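Local coordinates for protein UDP-glucose 4-epimerase (Brucella ovis, PDB 4WOK) that probably catalyses the NAD-dependent interconversion of UDP-glucose and UDP-galactose, at residues Q108-L111 / D112-L116; T154-I157 / A158-M161. The protein carries 2 engineered substitutions. All blocks are in the same frame, centred on the assembly; numbering follows the deposited sequence. Where two conformers were deposited one is given.

Interaction 1: residues Q108-L111 / D112-L116; sequences QSLL and DACRL
Asp112, which lies one helical turn on from Gln108 and touches its side chain, has an OD1 met by three atoms of two side chains: NE and NH2 of Arg115 and OH of Tyr165. The salt bridge from Arg115 NE to Asp112 OD1 is short (2.8 Å) and fairly straight (161°), while the bond from Arg115 NH2 to Asp112 OD1 is longer at 3.2 Å. OD1 lies in the guanidinium plane; NE meets it on the anti side, tilted from the carboxylate plane, and NH2 from above the same face. The other oxygen faces Gln108, with Asp112 OD2 3.6 Å from Gln108 CG. Gln108, CG anti to its backbone N (chi1 -179°) and extended beyond, passes obliquely across the carboxylate, the amide and carboxylate planes 63° apart; Gln108 NE2 is hydrogen-bonded to the same Tyr165 hydroxyl. Beneath these side chains runs the regular i to i+4 ladder of an alpha-helix, from Asp112 N to Gln108 O (2.8 Å) through to Arg115 N and Leu111 O (3.0 Å). Gln108, Leu111 and Arg115 face helix 150-169, Leu111 on Leu162 and Tyr165, Arg115 in a cation-pi contact with Tyr169. Leu110 and Cys114 instead cover Met72 of helix 65-75 and Val80 of strand 79-82.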
ATOM      1  N   GLN A 108       1.703 -17.670  -2.575  1.00 16.37           N
ATOM      2  CA  GLN A 108       2.319 -18.968  -2.312  1.00 17.30           C
ATOM      3  C   GLN A 108       3.381 -19.267  -3.363  1.00 18.07           C
ATOM      4  O   GLN A 108       4.454 -19.787  -3.051  1.00 17.66           O
ATOM      5  CB  GLN A 108       1.309 -20.125  -2.288  1.00 14.93           C
ATOM      6  CG  GLN A 108       2.079 -21.442  -1.984  1.00 16.78           C
ATOM      7  CD  GLN A 108       1.194 -22.670  -1.885  1.00 24.33           C
ATOM      8  OE1 GLN A 108      -0.015 -22.605  -2.090  1.00 20.80           O
ATOM      9  NE2 GLN A 108       1.806 -23.803  -1.568  1.00 26.02           N
ATOM     10  N   SER A 109       3.091 -18.919  -4.605  1.00 15.57           N
ATOM     11  CA  SER A 109       4.053 -19.128  -5.672  1.00 18.22           C
ATOM     12  C   SER A 109       5.334 -18.325  -5.374  1.00 18.49           C
ATOM     13  O   SER A 109       6.447 -18.824  -5.533  1.00 16.34           O
ATOM     14  CB  SER A 109       3.436 -18.726  -7.011  1.00 20.98           C
ATOM     15  OG  SER A 109       4.325 -18.966  -8.082  1.00 18.32           O
ATOM     16  N   LEU A 110       5.178 -17.086  -4.925  1.00 16.67           N
ATOM     17  CA  LEU A 110       6.340 -16.265  -4.600  0.58 18.24           C
ATOM     18  C   LEU A 110       7.125 -16.857  -3.440  1.00 17.39           C
ATOM     19  O   LEU A 110       8.360 -16.897  -3.471  1.00 18.42           O
ATOM     20  CB  LEU A 110       5.919 -14.830  -4.274  0.58 17.71           C
ATOM     21  CG  LEU A 110       7.054 -13.941  -3.752  0.58 18.63           C
ATOM     22  CD1 LEU A 110       8.052 -13.590  -4.847  0.58 16.89           C
ATOM     23  CD2 LEU A 110       6.484 -12.679  -3.121  0.58 16.73           C
ATOM     24  N   LEU A 111       6.424 -17.326  -2.408  1.00 16.38           N
ATOM     25  CA  LEU A 111       7.129 -17.865  -1.247  1.00 18.49           C
ATOM     26  C   LEU A 111       7.805 -19.180  -1.598  1.00 19.54           C
ATOM     27  O   LEU A 111       8.893 -19.478  -1.092  1.00 19.82           O
ATOM     28  CB  LEU A 111       6.173 -18.044  -0.066  1.00 19.07           C
ATOM     29  CG  LEU A 111       5.558 -16.739   0.472  1.00 19.35           C
ATOM     30  CD1 LEU A 111       4.755 -17.076   1.696  1.00 18.72           C
ATOM     31  CD2 LEU A 111       6.646 -15.687   0.832  1.00 21.86           C
ATOM     32  N   ASP A 112       7.183 -19.979  -2.464  1.00 19.76           N
ATOM     33  CA  ASP A 112       7.878 -21.198  -2.911  1.00 19.92           C
ATOM     34  C   ASP A 112       9.151 -20.843  -3.691  1.00 20.55           C
ATOM     35  O   ASP A 112      10.190 -21.446  -3.487  1.00 20.90           O
ATOM     36  CB  ASP A 112       6.959 -22.078  -3.765  1.00 16.73           C
ATOM     37  CG  ASP A 112       5.926 -22.825  -2.939  1.00 22.15           C
ATOM     38  OD1 ASP A 112       6.154 -23.037  -1.742  1.00 23.02           O
ATOM     39  OD2 ASP A 112       4.872 -23.216  -3.488  1.00 20.77           O
ATOM     40  N   ALA A 113       9.067 -19.853  -4.583  1.00 17.64           N
ATOM     41  CA  ALA A 113      10.235 -19.423  -5.343  1.00 17.47           C
ATOM     42  C   ALA A 113      11.356 -18.981  -4.400  1.00 18.89           C
ATOM     43  O   ALA A 113      12.532 -19.288  -4.620  1.00 19.02           O
ATOM     44  CB  ALA A 113       9.870 -18.296  -6.278  1.00 16.23           C
ATOM     45  N   CYS A 114      10.982 -18.236  -3.365  1.00 17.32           N
ATOM     46  CA  CYS A 114      11.957 -17.826  -2.350  1.00 21.08           C
ATOM     47  C   CYS A 114      12.645 -19.011  -1.673  1.00 24.96           C
ATOM     48  O   CYS A 114      13.881 -19.090  -1.656  1.00 22.96           O
ATOM     49  CB  CYS A 114      11.289 -16.956  -1.289  1.00 18.37           C
ATOM     50  SG  CYS A 114      10.880 -15.281  -1.842  1.00 23.20           S
ATOM     51  N   ARG A 115      11.860 -19.931  -1.109  1.00 18.65           N
ATOM     52  CA  ARG A 115      12.475 -21.021  -0.349  1.00 27.52           C
ATOM     53  C   ARG A 115      13.285 -21.928  -1.267  1.00 26.19           C
ATOM     54  O   ARG A 115      14.320 -22.475  -0.842  1.00 23.78           O
ATOM     55  CB  ARG A 115      11.432 -21.844   0.423  1.00 26.56           C
ATOM     56  CG  ARG A 115      10.519 -22.730  -0.457  1.00 19.66           C
ATOM     57  CD  ARG A 115       9.428 -23.392   0.370  1.00 22.58           C
ATOM     58  NE  ARG A 115       8.433 -24.060  -0.467  1.00 21.56           N
ATOM     59  CZ  ARG A 115       8.487 -25.344  -0.807  1.00 24.01           C
ATOM     60  NH1 ARG A 115       9.476 -26.105  -0.366  1.00 23.07           N
ATOM     61  NH2 ARG A 115       7.540 -25.876  -1.573  1.00 22.01           N
ATOM     62  N   LEU A 116      12.852 -22.072  -2.522  1.00 20.07           N
ATOM     63  CA  LEU A 116      13.542 -22.993  -3.426  1.00 21.04           C
ATOM     64  C   LEU A 116      14.812 -22.374  -4.011  1.00 21.45           C
ATOM     65  O   LEU A 116      15.602 -23.060  -4.658  1.00 25.82           O
ATOM     66  CB  LEU A 116      12.611 -23.446  -4.552  1.00 21.39           C
ATOM     67  CG  LEU A 116      11.382 -24.245  -4.089  1.00 22.07           C
ATOM     68  CD1 LEU A 116      10.403 -24.453  -5.250  1.00 22.93           C
ATOM     69  CD2 LEU A 116      11.808 -25.590  -3.460  1.00 24.95           C
TER

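Interaction 2: residues T154-I157 / A158-M161; sequences TKLI and AEHM. With NAD (nicotinamide-adenine-dinucleotide), chain B.
Leu156 and His160, one turn apart, make a van der Waals contact along this stretch of helix. Leu156 CD1 reaches His160 CE1 at 3.7 Å, and Leu156 CG lies 3.8 Å from the same ring atom. With its CG anti to the backbone N (chi1 -179°), Leu156 leans its branch toward the following turn, where the same CD1 also comes within 4.2 Å of Glu159 OE1. Ile157 and Met161 pack on Val104 of helix 96-116, Ala158 on Phe124 of strand 121-125.

Backbone hydrogen bonds form the second kind of interaction. Four i to i+4 bonds span the two halves, the shortest joining Met161 N to Ile157 O at 2.8 Å; the bond from Ala158 N to Thr154 O, at 3.1 Å, is longer. The bond from His160 N to Leu156 O is the straightest of the four, with 163° at the hydrogen, and it ties together the same two residues whose side chains meet.

Lys155 follows Tyr151 at the spacing of the YxxxK motif of short-chain dehydrogenase/reductase enzymes, the superfamily to which this epimerase family belongs. Both side chains are hydrogen-bonded to the NAD. Lys155 NZ gives a bond of 2.9 Å to O3D of the nicotinamide ribose and a weak one of 3.0 Å to NAD O2D, so the amine spans the ribose diol. The chain bends at chi2 (-65°) and then runs straight to NZ, which is also hydrogen-bonded to Ser125 O at the end of strand 121-125.

Further polar groups are held from beyond this turn: Thr154 OG1 by Tyr151 O and Asn103 ND2, Glu159 OE1 by a salt bridge to Arg177 and a hydrogen bond to Gln145, and Glu159 OE2 by a hydrogen bond to Ser126.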
ATOM      1  N   THR A 154      -7.836 -12.331   2.180  1.00 21.02           N
ATOM      2  CA  THR A 154      -6.703 -12.907   1.470  1.00 21.09           C
ATOM      3  C   THR A 154      -5.375 -12.305   1.943  1.00 22.09           C
ATOM      4  O   THR A 154      -4.354 -12.989   1.933  1.00 19.61           O
ATOM      5  CB  THR A 154      -6.842 -12.739  -0.063  1.00 28.37           C
ATOM      6  OG1 THR A 154      -6.920 -11.352  -0.400  1.00 31.89           O
ATOM      7  CG2 THR A 154      -8.080 -13.467  -0.570  1.00 29.57           C
ATOM      8  N   LYS A 155      -5.382 -11.042   2.369  1.00 18.49           N
ATOM      9  CA  LYS A 155      -4.165 -10.450   2.961  1.00 18.53           C
ATOM     10  C   LYS A 155      -3.807 -11.138   4.286  1.00 24.92           C
ATOM     11  O   LYS A 155      -2.642 -11.366   4.585  1.00 22.20           O
ATOM     12  CB  LYS A 155      -4.348  -8.936   3.191  1.00 21.45           C
ATOM     13  CG  LYS A 155      -4.393  -8.120   1.901  1.00 24.57           C
ATOM     14  CD  LYS A 155      -3.038  -8.207   1.189  1.00 26.07           C
ATOM     15  CE  LYS A 155      -2.975  -7.343  -0.072  1.00 35.44           C
ATOM     16  NZ  LYS A 155      -1.559  -7.364  -0.619  1.00 44.12           N
ATOM     17  N   LEU A 156      -4.821 -11.450   5.086  1.00 22.25           N
ATOM     18  CA  LEU A 156      -4.613 -12.170   6.339  1.00 24.07           C
ATOM     19  C   LEU A 156      -4.053 -13.575   6.094  1.00 25.21           C
ATOM     20  O   LEU A 156      -3.157 -14.035   6.807  1.00 26.43           O
ATOM     21  CB  LEU A 156      -5.928 -12.260   7.114  1.00 27.62           C
ATOM     22  CG  LEU A 156      -5.872 -12.963   8.472  1.00 29.94           C
ATOM     23  CD1 LEU A 156      -4.865 -12.261   9.372  1.00 28.73           C
ATOM     24  CD2 LEU A 156      -7.254 -12.976   9.123  1.00 28.89           C
ATOM     25  N   ILE A 157      -4.595 -14.256   5.091  1.00 23.61           N
ATOM     26  CA  ILE A 157      -4.117 -15.598   4.737  1.00 22.15           C
ATOM     27  C   ILE A 157      -2.643 -15.538   4.355  1.00 21.15           C
ATOM     28  O   ILE A 157      -1.854 -16.369   4.795  1.00 20.78           O
ATOM     29  CB  ILE A 157      -4.935 -16.208   3.577  1.00 22.73           C
ATOM     30  CG1 ILE A 157      -6.369 -16.499   4.028  1.00 24.02           C
ATOM     31  CG2 ILE A 157      -4.246 -17.471   3.030  1.00 18.60           C
ATOM     32  CD1 ILE A 157      -7.317 -16.791   2.865  1.00 24.25           C
ATOM     33  N   ALA A 158      -2.260 -14.537   3.566  1.00 19.05           N
ATOM     34  CA  ALA A 158      -0.846 -14.376   3.227  1.00 20.93           C
ATOM     35  C   ALA A 158       0.020 -14.140   4.469  1.00 22.80           C
ATOM     36  O   ALA A 158       1.130 -14.653   4.556  1.00 22.17           O
ATOM     37  CB  ALA A 158      -0.658 -13.240   2.239  1.00 21.26           C
ATOM     38  N   GLU A 159      -0.479 -13.369   5.432  1.00 21.73           N
ATOM     39  CA  GLU A 159       0.291 -13.165   6.662  1.00 21.05           C
ATOM     40  C   GLU A 159       0.540 -14.502   7.379  1.00 23.66           C
ATOM     41  O   GLU A 159       1.658 -14.793   7.797  1.00 23.99           O
ATOM     42  CB  GLU A 159      -0.417 -12.185   7.606  1.00 23.37           C
ATOM     43  CG  GLU A 159      -0.494 -10.752   7.075  1.00 28.38           C
ATOM     44  CD  GLU A 159      -0.881  -9.744   8.147  1.00 30.30           C
ATOM     45  OE1 GLU A 159      -1.257 -10.170   9.259  1.00 31.34           O
ATOM     46  OE2 GLU A 159      -0.807  -8.525   7.880  1.00 28.54           O
ATOM     47  N   HIS A 160      -0.503 -15.314   7.513  1.00 26.90           N
ATOM     48  CA  HIS A 160      -0.356 -16.605   8.185  1.00 25.96           C
ATOM     49  C   HIS A 160       0.495 -17.570   7.368  1.00 27.46           C
ATOM     50  O   HIS A 160       1.204 -18.395   7.935  1.00 25.94           O
ATOM     51  CB  HIS A 160      -1.722 -17.223   8.469  1.00 28.50           C
ATOM     52  CG  HIS A 160      -2.470 -16.522   9.556  1.00 40.80           C
ATOM     53  ND1 HIS A 160      -3.835 -16.350   9.533  1.00 39.59           N
ATOM     54  CD2 HIS A 160      -2.035 -15.939  10.696  1.00 40.94           C
ATOM     55  CE1 HIS A 160      -4.212 -15.694  10.617  1.00 38.49           C
ATOM     56  NE2 HIS A 160      -3.137 -15.429  11.335  1.00 41.14           N
ATOM     57  N   MET A 161       0.418 -17.469   6.046  1.00 23.55           N
ATOM     58  CA  MET A 161       1.262 -18.293   5.185  1.00 21.28           C
ATOM     59  C   MET A 161       2.729 -17.949   5.417  1.00 20.74           C
ATOM     60  O   MET A 161       3.583 -18.839   5.521  1.00 22.02           O
ATOM     61  CB  MET A 161       0.899 -18.088   3.715  1.00 17.32           C
ATOM     62  CG  MET A 161       1.480 -19.152   2.776  1.00 18.72           C
ATOM     63  SD  MET A 161       1.304 -18.666   1.043  1.00 23.77           S
ATOM     64  CE  MET A 161      -0.485 -18.776   0.828  1.00 20.96           C
TER
HETATM   65  PA  NAD B 400      -0.836  -1.072  -7.963  1.00 18.84           P
HETATM   66  O1A NAD B 400      -1.872  -1.941  -8.650  1.00 20.23           O
HETATM   67  O2A NAD B 400      -0.383   0.263  -8.478  1.00 19.51           O
HETATM   68  O5B NAD B 400       0.608  -2.029  -8.000  1.00 21.21           O
HETATM   69  C5B NAD B 400       0.306  -3.403  -8.104  1.00 15.40           C
HETATM   70  C4B NAD B 400       1.437  -3.978  -8.997  1.00 15.82           C
HETATM   71  O4B NAD B 400       1.428  -5.411  -8.952  1.00 18.45           O
HETATM   72  C3B NAD B 400       1.050  -3.527 -10.410  1.00 16.03           C
HETATM   73  O3B NAD B 400       2.205  -3.002 -11.016  1.00 16.55           O
HETATM   74  C2B NAD B 400       0.593  -4.851 -11.071  1.00 14.48           C
HETATM   75  O2B NAD B 400       0.874  -4.851 -12.415  1.00 15.62           O
HETATM   76  C1B NAD B 400       1.493  -5.891 -10.309  1.00 14.01           C
HETATM   77  N9A NAD B 400       0.869  -7.226 -10.242  1.00 15.86           N
HETATM   78  C8A NAD B 400      -0.436  -7.577  -9.832  1.00 17.63           C
HETATM   79  N7A NAD B 400      -0.648  -8.897  -9.867  1.00 17.63           N
HETATM   80  C5A NAD B 400       0.567  -9.424 -10.324  1.00 20.33           C
HETATM   81  C6A NAD B 400       0.978 -10.750 -10.582  1.00 19.91           C
HETATM   82  N6A NAD B 400       0.108 -11.798 -10.395  1.00 14.20           N
HETATM   83  N1A NAD B 400       2.238 -10.988 -11.017  1.00 18.63           N
HETATM   84  C2A NAD B 400       3.066  -9.909 -11.199  1.00 14.25           C
HETATM   85  N3A NAD B 400       2.804  -8.584 -11.002  1.00 15.49           N
HETATM   86  C4A NAD B 400       1.526  -8.396 -10.551  1.00 15.97           C
HETATM   87  O3  NAD B 400      -1.396  -1.166  -6.459  1.00 18.72           O
HETATM   88  PN  NAD B 400      -0.578  -0.362  -5.321  1.00 23.39           P
HETATM   89  O1N NAD B 400       0.821   0.104  -5.607  1.00 20.36           O
HETATM   90  O2N NAD B 400      -1.633   0.430  -4.631  1.00 29.35           O
HETATM   91  O5D NAD B 400      -0.404  -1.434  -3.977  1.00 34.97           O
HETATM   92  C5D NAD B 400       0.345  -2.509  -4.261  1.00 36.16           C
HETATM   93  C4D NAD B 400       0.489  -3.264  -2.939  1.00 23.04           C
HETATM   94  O4D NAD B 400       0.140  -2.350  -1.821  1.00 21.98           O
HETATM   95  C3D NAD B 400      -0.551  -4.401  -2.885  1.00 26.13           C
HETATM   96  O3D NAD B 400       0.036  -5.411  -2.128  1.00 30.12           O
HETATM   97  C2D NAD B 400      -1.690  -3.730  -2.110  1.00 32.83           C
HETATM   98  O2D NAD B 400      -2.489  -4.592  -1.402  1.00 40.86           O
HETATM   99  C1D NAD B 400      -0.817  -3.007  -1.057  1.00 24.26           C
HETATM  100  N1N NAD B 400      -1.696  -1.955  -0.336  1.00 25.24           N
HETATM  101  C2N NAD B 400      -2.034  -0.807  -1.048  1.00 26.59           C
HETATM  102  C3N NAD B 400      -2.839   0.169  -0.404  1.00 25.97           C
HETATM  103  C7N NAD B 400      -3.214   1.414  -1.163  1.00 31.14           C
HETATM  104  O7N NAD B 400      -3.884   2.297  -0.619  1.00 25.78           O
HETATM  105  N7N NAD B 400      -2.791   1.542  -2.472  1.00 20.89           N
HETATM  106  C4N NAD B 400      -3.272  -0.055   0.905  1.00 27.60           C
HETATM  107  C5N NAD B 400      -2.917  -1.219   1.587  1.00 32.73           C
HETATM  108  C6N NAD B 400      -2.120  -2.180   0.950  1.00 31.50           C

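In the fold
From the N terminus, the chain meets interaction 1 near the end of helix 96-116, passes through strand 121-125, and reaches interaction 2 within helix 150-169. Each contact lies along a single helix and closes no loop; the two follow in series, neither nested nor crossed. Helix 96-116 lies in the connection between strands 79-82 and 121-125, and helix 150-169 in that between 121-125 and 172-177, so both belong to successive beta-alpha-beta crossovers of the parallel Rossmann-type sheet. The centres of the two interactions are about 14 Å apart, yet the helices touch: Met161 SD packs 3.5 Å from Gln108 CA and 3.9 Å from Leu111 CD1. The Ser109 side chain of interaction 1 stays about 8 Å from NAD.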